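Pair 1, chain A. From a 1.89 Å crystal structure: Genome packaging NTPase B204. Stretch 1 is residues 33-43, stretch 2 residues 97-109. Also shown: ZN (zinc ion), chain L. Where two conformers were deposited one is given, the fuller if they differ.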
# COMPACT_ATOMS: atom_id res chain seq x y z
N LYS A 33 -3.51 -3.90 -18.02
CA LYS A 33 -4.93 -4.22 -17.86
C LYS A 33 -5.25 -4.89 -16.52
O LYS A 33 -6.04 -5.85 -16.46
CB LYS A 33 -5.43 -5.09 -19.02
N ILE A 34 -4.64 -4.39 -15.45
CA ILE A 34 -4.88 -4.89 -14.10
C ILE A 34 -5.75 -3.90 -13.32
O ILE A 34 -5.42 -2.72 -13.20
CB ILE A 34 -3.55 -5.13 -13.35
CG1 ILE A 34 -2.79 -6.30 -14.01
CG2 ILE A 34 -3.80 -5.43 -11.88
CD1 ILE A 34 -1.30 -6.30 -13.72
N SER A 35 -6.86 -4.40 -12.77
CA SER A 35 -7.81 -3.55 -12.07
C SER A 35 -7.29 -3.13 -10.69
O SER A 35 -6.41 -3.78 -10.12
CB SER A 35 -9.15 -4.27 -11.90
OG SER A 35 -9.02 -5.38 -11.02
N TYR A 36 -7.83 -2.04 -10.17
CA TYR A 36 -7.48 -1.64 -8.81
C TYR A 36 -8.64 -1.01 -8.05
O TYR A 36 -9.57 -0.43 -8.64
CB TYR A 36 -6.23 -0.75 -8.77
CG TYR A 36 -6.32 0.52 -9.59
CD1 TYR A 36 -7.11 1.59 -9.16
CD2 TYR A 36 -5.60 0.67 -10.77
CE1 TYR A 36 -7.19 2.76 -9.90
CE2 TYR A 36 -5.68 1.84 -11.51
CZ TYR A 36 -6.47 2.87 -11.06
OH TYR A 36 -6.55 4.04 -11.79
N ILE A 37 -8.57 -1.14 -6.73
CA ILE A 37 -9.49 -0.52 -5.80
C ILE A 37 -8.66 0.35 -4.86
O ILE A 37 -7.71 -0.14 -4.23
CB ILE A 37 -10.22 -1.59 -4.95
CG1 ILE A 37 -10.90 -2.62 -5.86
CG2 ILE A 37 -11.22 -0.94 -4.00
CD1 ILE A 37 -11.41 -3.84 -5.12
N ILE A 38 -9.00 1.64 -4.77
CA ILE A 38 -8.27 2.52 -3.86
C ILE A 38 -9.07 2.90 -2.61
O ILE A 38 -10.14 3.53 -2.71
CB ILE A 38 -7.82 3.83 -4.56
CG1 ILE A 38 -7.05 3.52 -5.85
CG2 ILE A 38 -6.99 4.68 -3.61
CD1 ILE A 38 -6.69 4.77 -6.66
N ASP A 39 -8.54 2.53 -1.45
CA ASP A 39 -9.09 2.91 -0.15
C ASP A 39 -8.46 4.25 0.23
O ASP A 39 -7.30 4.30 0.66
CB ASP A 39 -8.78 1.81 0.88
CG ASP A 39 -9.21 2.15 2.31
OD1 ASP A 39 -10.07 3.03 2.51
OD2 ASP A 39 -8.69 1.52 3.26
N ASP A 40 -9.24 5.32 0.07
CA ASP A 40 -8.75 6.71 0.16
C ASP A 40 -9.25 7.38 1.45
O ASP A 40 -10.45 7.38 1.74
CB ASP A 40 -9.27 7.49 -1.06
CG ASP A 40 -8.57 8.84 -1.27
OD1 ASP A 40 -7.95 9.39 -0.33
OD2 ASP A 40 -8.66 9.37 -2.40
N HIS A 41 -8.34 7.96 2.23
CA HIS A 41 -8.71 8.56 3.50
C HIS A 41 -8.60 10.08 3.53
O HIS A 41 -8.96 10.72 4.52
CB HIS A 41 -7.87 7.94 4.63
CG HIS A 41 -7.93 6.44 4.66
ND1 HIS A 41 -6.97 5.65 4.07
CD2 HIS A 41 -8.85 5.60 5.17
CE1 HIS A 41 -7.29 4.38 4.24
NE2 HIS A 41 -8.44 4.32 4.90
N ASN A 42 -8.12 10.65 2.43
CA ASN A 42 -7.80 12.08 2.37
C ASN A 42 -8.78 12.90 1.54
O ASN A 42 -8.79 12.79 0.30
CB ASN A 42 -6.40 12.29 1.82
CG ASN A 42 -5.32 12.01 2.83
OD1 ASN A 42 -5.60 11.59 3.96
ND2 ASN A 42 -4.06 12.24 2.45
N LEU A 43 -9.57 13.73 2.21
CA LEU A 43 -10.49 14.64 1.52
C LEU A 43 -9.76 15.86 0.95
O LEU A 43 -8.81 16.37 1.55
CB LEU A 43 -11.60 15.11 2.46
CG LEU A 43 -12.79 14.17 2.62
CD1 LEU A 43 -13.89 14.84 3.47
CD2 LEU A 43 -13.32 13.75 1.25
N THR A 97 -7.19 -10.94 -11.09
CA THR A 97 -6.26 -10.42 -10.08
C THR A 97 -6.28 -8.89 -9.98
O THR A 97 -6.06 -8.19 -10.97
CB THR A 97 -4.82 -10.94 -10.26
OG1 THR A 97 -4.83 -12.36 -10.29
CG2 THR A 97 -3.95 -10.49 -9.08
N THR A 98 -6.55 -8.40 -8.78
CA THR A 98 -6.76 -6.97 -8.55
C THR A 98 -5.79 -6.48 -7.47
O THR A 98 -5.47 -7.21 -6.54
CB THR A 98 -8.22 -6.72 -8.09
OG1 THR A 98 -9.13 -7.08 -9.14
CG2 THR A 98 -8.45 -5.26 -7.71
N VAL A 99 -5.31 -5.24 -7.60
CA VAL A 99 -4.56 -4.62 -6.53
C VAL A 99 -5.41 -3.71 -5.65
O VAL A 99 -6.03 -2.74 -6.13
CB VAL A 99 -3.36 -3.84 -7.06
CG1 VAL A 99 -2.58 -3.28 -5.90
CG2 VAL A 99 -2.48 -4.76 -7.90
N LEU A 100 -5.46 -4.02 -4.35
CA LEU A 100 -6.10 -3.15 -3.37
C LEU A 100 -5.06 -2.14 -2.86
O LEU A 100 -4.10 -2.52 -2.19
CB LEU A 100 -6.66 -3.97 -2.21
CG LEU A 100 -7.34 -3.18 -1.09
CD1 LEU A 100 -8.47 -2.26 -1.65
CD2 LEU A 100 -7.88 -4.10 0.03
N ILE A 101 -5.27 -0.86 -3.18
CA ILE A 101 -4.36 0.21 -2.78
C ILE A 101 -4.88 0.98 -1.58
O ILE A 101 -5.98 1.54 -1.60
CB ILE A 101 -4.15 1.21 -3.94
CG1 ILE A 101 -3.77 0.47 -5.22
CG2 ILE A 101 -3.09 2.26 -3.56
CD1 ILE A 101 -3.40 1.39 -6.39
N ILE A 102 -4.07 1.01 -0.53
CA ILE A 102 -4.47 1.62 0.73
C ILE A 102 -3.50 2.70 1.13
O ILE A 102 -2.44 2.41 1.70
CB ILE A 102 -4.57 0.58 1.86
CG1 ILE A 102 -5.35 -0.65 1.38
CG2 ILE A 102 -5.25 1.18 3.11
CD1 ILE A 102 -5.77 -1.55 2.49
N ASP A 103 -3.83 3.94 0.81
CA ASP A 103 -3.00 5.06 1.27
C ASP A 103 -3.36 5.34 2.72
O ASP A 103 -4.48 5.00 3.17
CB ASP A 103 -3.16 6.29 0.38
CG ASP A 103 -1.82 6.97 0.08
OD1 ASP A 103 -0.90 6.89 0.94
OD2 ASP A 103 -1.67 7.58 -1.01
N GLU A 104 -2.42 5.90 3.48
CA GLU A 104 -2.60 6.08 4.92
C GLU A 104 -3.01 4.76 5.60
O GLU A 104 -3.99 4.71 6.35
CB GLU A 104 -3.65 7.18 5.20
CG GLU A 104 -3.40 8.52 4.46
CD GLU A 104 -4.09 8.61 3.09
OE1 GLU A 104 -5.10 7.89 2.84
OE2 GLU A 104 -3.63 9.42 2.24
N ALA A 105 -2.25 3.70 5.32
CA ALA A 105 -2.63 2.36 5.78
C ALA A 105 -2.62 2.16 7.29
O ALA A 105 -3.05 1.11 7.76
CB ALA A 105 -1.78 1.28 5.09
N TYR A 106 -2.13 3.13 8.06
CA TYR A 106 -2.14 3.00 9.52
C TYR A 106 -3.55 2.97 10.10
O TYR A 106 -3.75 2.62 11.26
CB TYR A 106 -1.31 4.09 10.19
CG TYR A 106 -1.74 5.49 9.82
CD1 TYR A 106 -2.80 6.12 10.47
CD2 TYR A 106 -1.07 6.19 8.82
CE1 TYR A 106 -3.19 7.41 10.12
CE2 TYR A 106 -1.45 7.47 8.46
CZ TYR A 106 -2.50 8.07 9.11
OH TYR A 106 -2.86 9.35 8.74
N TYR A 107 -4.55 3.37 9.31
CA TYR A 107 -5.91 3.28 9.82
C TYR A 107 -6.36 1.85 10.04
O TYR A 107 -7.14 1.58 10.95
CB TYR A 107 -6.89 3.98 8.87
CG TYR A 107 -6.74 5.47 8.93
CD1 TYR A 107 -7.01 6.17 10.10
CD2 TYR A 107 -6.31 6.18 7.82
CE1 TYR A 107 -6.86 7.55 10.17
CE2 TYR A 107 -6.16 7.55 7.87
CZ TYR A 107 -6.44 8.23 9.05
OH TYR A 107 -6.28 9.61 9.09
N HIS A 108 -5.86 0.93 9.22
CA HIS A 108 -6.34 -0.46 9.25
C HIS A 108 -5.28 -1.46 9.70
O HIS A 108 -5.61 -2.59 10.07
CB HIS A 108 -6.84 -0.86 7.86
CG HIS A 108 -7.93 0.04 7.34
ND1 HIS A 108 -9.02 0.39 8.11
CD2 HIS A 108 -8.10 0.63 6.14
CE1 HIS A 108 -9.81 1.18 7.40
NE2 HIS A 108 -9.28 1.33 6.20
N PHE A 109 -4.02 -1.04 9.65
CA PHE A 109 -2.91 -1.94 9.96
C PHE A 109 -2.00 -1.36 11.05
O PHE A 109 -0.78 -1.56 11.04
CB PHE A 109 -2.08 -2.21 8.70
CG PHE A 109 -2.81 -2.96 7.62
CD1 PHE A 109 -3.68 -2.30 6.75
CD2 PHE A 109 -2.59 -4.32 7.43
CE1 PHE A 109 -4.32 -2.98 5.74
CE2 PHE A 109 -3.24 -5.01 6.42
CZ PHE A 109 -4.11 -4.34 5.57
ZN ZN L . -9.77 2.74 4.84

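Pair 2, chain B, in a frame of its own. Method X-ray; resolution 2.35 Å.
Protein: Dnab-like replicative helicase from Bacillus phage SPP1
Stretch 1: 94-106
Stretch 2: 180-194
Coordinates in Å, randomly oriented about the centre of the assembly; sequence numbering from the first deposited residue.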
# COMPACT_ATOMS: atom_id res chain seq x y z
N ASP B 94 -0.86 -10.95 -8.04
CA ASP B 94 -1.17 -11.42 -9.39
C ASP B 94 0.01 -11.37 -10.37
O ASP B 94 0.01 -12.07 -11.38
CB ASP B 94 -2.36 -10.65 -9.96
CG ASP B 94 -3.69 -11.03 -9.32
OD1 ASP B 94 -3.74 -11.94 -8.46
OD2 ASP B 94 -4.70 -10.39 -9.69
N ASN B 95 1.00 -10.54 -10.09
CA ASN B 95 2.25 -10.56 -10.85
C ASN B 95 3.14 -11.70 -10.35
O ASN B 95 4.26 -11.88 -10.82
CB ASN B 95 2.98 -9.23 -10.68
CG ASN B 95 3.36 -8.60 -11.99
OD1 ASN B 95 4.54 -8.30 -12.22
ND2 ASN B 95 2.37 -8.38 -12.86
N ASP B 96 2.63 -12.46 -9.38
CA ASP B 96 3.37 -13.51 -8.68
C ASP B 96 4.50 -12.96 -7.79
O ASP B 96 5.48 -13.66 -7.48
CB ASP B 96 3.87 -14.61 -9.63
CG ASP B 96 3.93 -15.98 -8.95
OD1 ASP B 96 5.06 -16.40 -8.57
OD2 ASP B 96 2.86 -16.62 -8.79
N ASP B 97 4.36 -11.70 -7.38
CA ASP B 97 5.21 -11.13 -6.36
C ASP B 97 4.62 -11.56 -5.02
O ASP B 97 3.46 -11.99 -4.96
CB ASP B 97 5.27 -9.61 -6.49
CG ASP B 97 5.95 -9.17 -7.78
OD1 ASP B 97 7.12 -9.57 -8.00
OD2 ASP B 97 5.33 -8.43 -8.57
N VAL B 98 5.43 -11.47 -3.96
CA VAL B 98 5.05 -11.90 -2.62
C VAL B 98 4.69 -10.70 -1.73
O VAL B 98 5.51 -9.79 -1.56
CB VAL B 98 6.18 -12.73 -1.95
CG1 VAL B 98 5.80 -13.18 -0.54
CG2 VAL B 98 6.53 -13.94 -2.81
N VAL B 99 3.48 -10.71 -1.18
CA VAL B 99 3.01 -9.63 -0.32
C VAL B 99 2.91 -10.06 1.15
O VAL B 99 2.20 -11.00 1.48
CB VAL B 99 1.66 -9.05 -0.80
CG1 VAL B 99 1.27 -7.83 0.03
CG2 VAL B 99 1.71 -8.69 -2.29
N ASN B 100 3.65 -9.37 2.01
CA ASN B 100 3.56 -9.55 3.45
C ASN B 100 2.76 -8.39 4.02
O ASN B 100 3.22 -7.25 4.05
CB ASN B 100 4.96 -9.54 4.08
CG ASN B 100 5.64 -10.90 4.07
OD1 ASN B 100 5.14 -11.87 3.51
ND2 ASN B 100 6.81 -10.97 4.72
N LEU B 101 1.55 -8.68 4.47
CA LEU B 101 0.70 -7.66 5.05
C LEU B 101 0.78 -7.71 6.56
O LEU B 101 0.41 -8.71 7.19
CB LEU B 101 -0.74 -7.81 4.58
CG LEU B 101 -1.81 -7.07 5.39
CD1 LEU B 101 -1.64 -5.53 5.39
CD2 LEU B 101 -3.21 -7.48 4.93
N HIS B 102 1.29 -6.63 7.14
CA HIS B 102 1.37 -6.51 8.58
C HIS B 102 0.20 -5.66 9.05
O HIS B 102 0.19 -4.44 8.91
CB HIS B 102 2.73 -5.95 8.99
CG HIS B 102 3.86 -6.91 8.75
ND1 HIS B 102 4.41 -7.12 7.50
CD2 HIS B 102 4.52 -7.74 9.59
CE1 HIS B 102 5.35 -8.04 7.59
NE2 HIS B 102 5.44 -8.42 8.85
N SER B 103 -0.82 -6.35 9.56
CA SER B 103 -2.07 -5.71 9.90
C SER B 103 -2.27 -5.62 11.40
O SER B 103 -2.59 -6.59 12.08
CB SER B 103 -3.24 -6.38 9.18
OG SER B 103 -3.89 -7.31 9.98
N LEU B 104 -2.05 -4.42 11.91
CA LEU B 104 -1.97 -4.15 13.32
C LEU B 104 -3.34 -3.72 13.84
O LEU B 104 -3.63 -3.81 15.03
CB LEU B 104 -0.92 -3.06 13.53
CG LEU B 104 0.50 -3.58 13.28
CD1 LEU B 104 1.17 -2.75 12.20
CD2 LEU B 104 1.27 -3.46 14.58
N GLU B 105 -4.16 -3.28 12.90
CA GLU B 105 -5.50 -2.82 13.15
C GLU B 105 -6.49 -4.00 13.18
O GLU B 105 -7.32 -4.09 14.07
CB GLU B 105 -5.87 -1.80 12.06
CG GLU B 105 -7.17 -1.07 12.28
CD GLU B 105 -7.01 0.29 12.96
OE1 GLU B 105 -6.86 0.34 14.22
OE2 GLU B 105 -7.06 1.32 12.23
N MET B 106 -6.35 -4.92 12.23
CA MET B 106 -7.33 -5.96 11.97
C MET B 106 -6.71 -7.34 12.09
O MET B 106 -5.51 -7.48 11.88
CB MET B 106 -7.86 -5.85 10.54
CG MET B 106 -8.51 -4.54 10.15
SD MET B 106 -9.02 -4.56 8.41
CE MET B 106 -10.72 -4.12 8.64
N GLY B 180 13.39 -16.48 -5.98
CA GLY B 180 13.72 -15.31 -6.80
C GLY B 180 12.68 -14.21 -6.76
O GLY B 180 12.64 -13.34 -7.64
N LYS B 181 11.84 -14.24 -5.72
CA LYS B 181 10.65 -13.40 -5.68
C LYS B 181 10.91 -12.07 -4.98
O LYS B 181 11.49 -12.03 -3.90
CB LYS B 181 9.50 -14.13 -5.00
CG LYS B 181 9.16 -15.49 -5.59
CD LYS B 181 8.25 -15.36 -6.79
CE LYS B 181 7.52 -16.67 -7.03
NZ LYS B 181 6.49 -16.93 -5.97
N ARG B 182 10.46 -11.00 -5.62
CA ARG B 182 10.44 -9.69 -4.97
C ARG B 182 9.30 -9.64 -3.93
O ARG B 182 8.14 -9.85 -4.28
CB ARG B 182 10.35 -8.56 -6.00
CG ARG B 182 10.04 -9.00 -7.42
CD ARG B 182 10.14 -7.86 -8.42
NE ARG B 182 8.91 -7.77 -9.21
CZ ARG B 182 8.75 -7.04 -10.30
NH1 ARG B 182 9.75 -6.32 -10.79
NH2 ARG B 182 7.58 -7.02 -10.92
N VAL B 183 9.69 -9.41 -2.67
CA VAL B 183 8.80 -9.31 -1.50
C VAL B 183 8.32 -7.86 -1.32
O VAL B 183 9.08 -6.91 -1.52
CB VAL B 183 9.52 -9.78 -0.20
CG1 VAL B 183 8.64 -9.64 1.04
CG2 VAL B 183 10.00 -11.21 -0.33
N ILE B 184 7.06 -7.69 -0.93
CA ILE B 184 6.51 -6.36 -0.68
C ILE B 184 5.95 -6.33 0.74
O ILE B 184 5.08 -7.13 1.08
CB ILE B 184 5.42 -6.00 -1.71
CG1 ILE B 184 5.99 -6.08 -3.13
CG2 ILE B 184 4.82 -4.59 -1.43
CD1 ILE B 184 5.25 -7.02 -4.02
N VAL B 185 6.45 -5.42 1.56
CA VAL B 185 6.01 -5.35 2.96
C VAL B 185 4.98 -4.23 3.13
O VAL B 185 5.31 -3.06 3.03
CB VAL B 185 7.23 -5.17 3.92
CG1 VAL B 185 6.81 -5.23 5.38
CG2 VAL B 185 8.28 -6.25 3.61
N MET B 186 3.72 -4.62 3.35
CA MET B 186 2.64 -3.65 3.58
C MET B 186 2.36 -3.52 5.06
O MET B 186 2.17 -4.53 5.75
CB MET B 186 1.34 -4.08 2.88
CG MET B 186 1.36 -4.07 1.37
SD MET B 186 -0.29 -3.75 0.69
CE MET B 186 -0.31 -1.95 0.71
N ILE B 187 2.32 -2.29 5.56
CA ILE B 187 2.07 -2.09 6.97
C ILE B 187 0.74 -1.36 7.23
O ILE B 187 0.63 -0.15 6.98
CB ILE B 187 3.29 -1.45 7.66
CG1 ILE B 187 4.54 -2.25 7.28
CG2 ILE B 187 3.08 -1.38 9.19
CD1 ILE B 187 5.84 -1.58 7.52
N ASP B 188 -0.28 -2.10 7.71
CA ASP B 188 -1.54 -1.43 8.07
C ASP B 188 -1.34 -0.56 9.26
O ASP B 188 -1.57 -0.89 10.43
CB ASP B 188 -2.80 -2.28 8.19
CG ASP B 188 -4.10 -1.40 8.26
OD1 ASP B 188 -4.02 -0.14 8.35
OD2 ASP B 188 -5.21 -1.98 8.25
N TYR B 189 -0.86 0.58 8.83
CA TYR B 189 -0.66 1.83 9.48
C TYR B 189 0.45 1.96 10.48
O TYR B 189 0.52 1.26 11.49
CB TYR B 189 -1.93 2.70 9.54
CG TYR B 189 -2.51 3.14 10.84
CD1 TYR B 189 -2.03 4.28 11.48
CD2 TYR B 189 -3.63 2.50 11.37
CE1 TYR B 189 -2.60 4.73 12.66
CE2 TYR B 189 -4.22 2.95 12.55
CZ TYR B 189 -3.70 4.06 13.18
OH TYR B 189 -4.27 4.49 14.34
N LEU B 190 1.35 2.85 10.07
CA LEU B 190 2.66 3.06 10.61
C LEU B 190 2.65 3.53 12.05
O LEU B 190 3.50 3.11 12.83
CB LEU B 190 3.40 4.06 9.71
CG LEU B 190 4.80 4.59 10.06
CD1 LEU B 190 5.58 4.78 8.77
CD2 LEU B 190 4.75 5.89 10.87
N GLN B 191 1.69 4.37 12.39
CA GLN B 191 1.67 5.06 13.68
C GLN B 191 1.19 4.16 14.81
O GLN B 191 1.08 4.60 15.96
CB GLN B 191 0.82 6.34 13.62
CG GLN B 191 1.44 7.47 12.81
CD GLN B 191 1.16 7.38 11.30
OE1 GLN B 191 0.43 6.50 10.83
NE2 GLN B 191 1.73 8.31 10.54
N LEU B 192 0.91 2.91 14.46
CA LEU B 192 0.56 1.86 15.39
C LEU B 192 1.78 0.99 15.75
O LEU B 192 1.73 0.19 16.70
CB LEU B 192 -0.53 0.96 14.75
CG LEU B 192 -1.94 0.91 15.37
CD1 LEU B 192 -2.45 2.30 15.70
CD2 LEU B 192 -2.94 0.17 14.48
N LEU B 193 2.86 1.14 15.00
CA LEU B 193 4.07 0.32 15.21
C LEU B 193 4.70 0.59 16.57
O LEU B 193 4.66 1.71 17.06
CB LEU B 193 5.09 0.54 14.09
CG LEU B 193 4.79 -0.06 12.72
CD1 LEU B 193 5.71 0.49 11.64
CD2 LEU B 193 4.85 -1.58 12.74
N GLU B 194 5.26 -0.44 17.19
CA GLU B 194 5.97 -0.28 18.46
C GLU B 194 7.26 0.49 18.22
O GLU B 194 8.10 0.03 17.47
CB GLU B 194 6.28 -1.64 19.08
CG GLU B 194 5.05 -2.43 19.44
CD GLU B 194 5.38 -3.63 20.32
OE1 GLU B 194 6.52 -4.18 20.22
OE2 GLU B 194 4.49 -4.02 21.12

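Both pairs set two neighbouring strands side by side in parallel, with their directions 16° and 20° apart: the axes cross at -16° in pair 1 and -20° in pair 2, and come within 4.7 and 4.6 Å. Fourteen central residues superpose to 0.6 Å. The register is the same, so that A:Tyr36, A:Ile37 and A:Ile38 face A:Val99, A:Leu100 and A:Ile101 just as B:Val99, B:Asn100 and B:Leu101 face B:Ile184, B:Val185 and B:Met186.

The first rule is carried by the backbone. In a parallel pair, alternate residues of one strand bond to both flanks of their partner. A:Ile37 does so, its N giving to A:Val99 O (3.1 Å) and its O accepting from A:Ile101 N (2.8 Å). Its match, B:Asn100, repeats the pattern, N to B:Ile184 O and O from B:Met186 N, both at 2.8 Å. Two residues on, A:Asp39 N reaches A:Ile101 O at 2.7 Å and B:His102 N reaches B:Met186 O at 2.7 Å. The ladders part at the next rung: B:Asp188 N to B:His102 O is a 2.7 Å bond, whereas A:Asp103 N to A:Asp39 O is weak at 3.5 Å.

On this shared frame the side chains differ. On the face that holds A:Tyr36, A:Ile38, A:Val99 and A:Ile101, pair 1 rests A:Ile38 CG1 on A:Ile101 CB at 4.2 Å. Pair 2 has B:Leu101 and B:Met186 at those positions, and B:Leu101 CD1 meets B:Met186 CB at the same 4.2 Å. On the other face, A:Ile37 CB packs against A:Leu100 CD1 at 3.8 Å; pair 2 places B:Asn100 opposite B:Val185.

The strand ends diverge as well. At the entry, pair 1 uses an apolar touch, A:Ile34 CG2 to A:Val99 CG2 at 4.2 Å. The matching B:Asp97 instead forms a salt bridge, its OD1 taking a hydrogen bond from B:Arg182 NE at 2.8 Å, while its CB still lies 3.6 Å from B:Ile184 CD1. Beside it, B:Asp96 OD1 makes a second salt bridge with B:Lys181 NZ at 3.0 Å.

At the exit, pair 1 builds a metal site. Zinc is held by A:Asp39 OD1 and OD2 (2.4 and 2.3 Å), A:His41 NE2 (2.1 Å) and A:His108 NE2 (2.0 Å), with one more ligand from elsewhere in the structure. The other ring nitrogen of A:His41 is held too: ND1 gives a hydrogen bond to A:Glu104 OE1 at 3.2 Å and a weak one to A:Asp103 O at 2.7 Å. Pair 2 puts B:Leu104 where A:His41 stands, with side-chain centres 0.9 Å apart, and packs it against carbon: B:Leu104 CD1 contacts B:Ile187 CG2 at 3.8 Å and B:Leu193 CD2 at 3.9 Å. The same position, with CA-to-CB toward the other stretch in both pairs, thus serves either as a metal ligand or as an apolar contact.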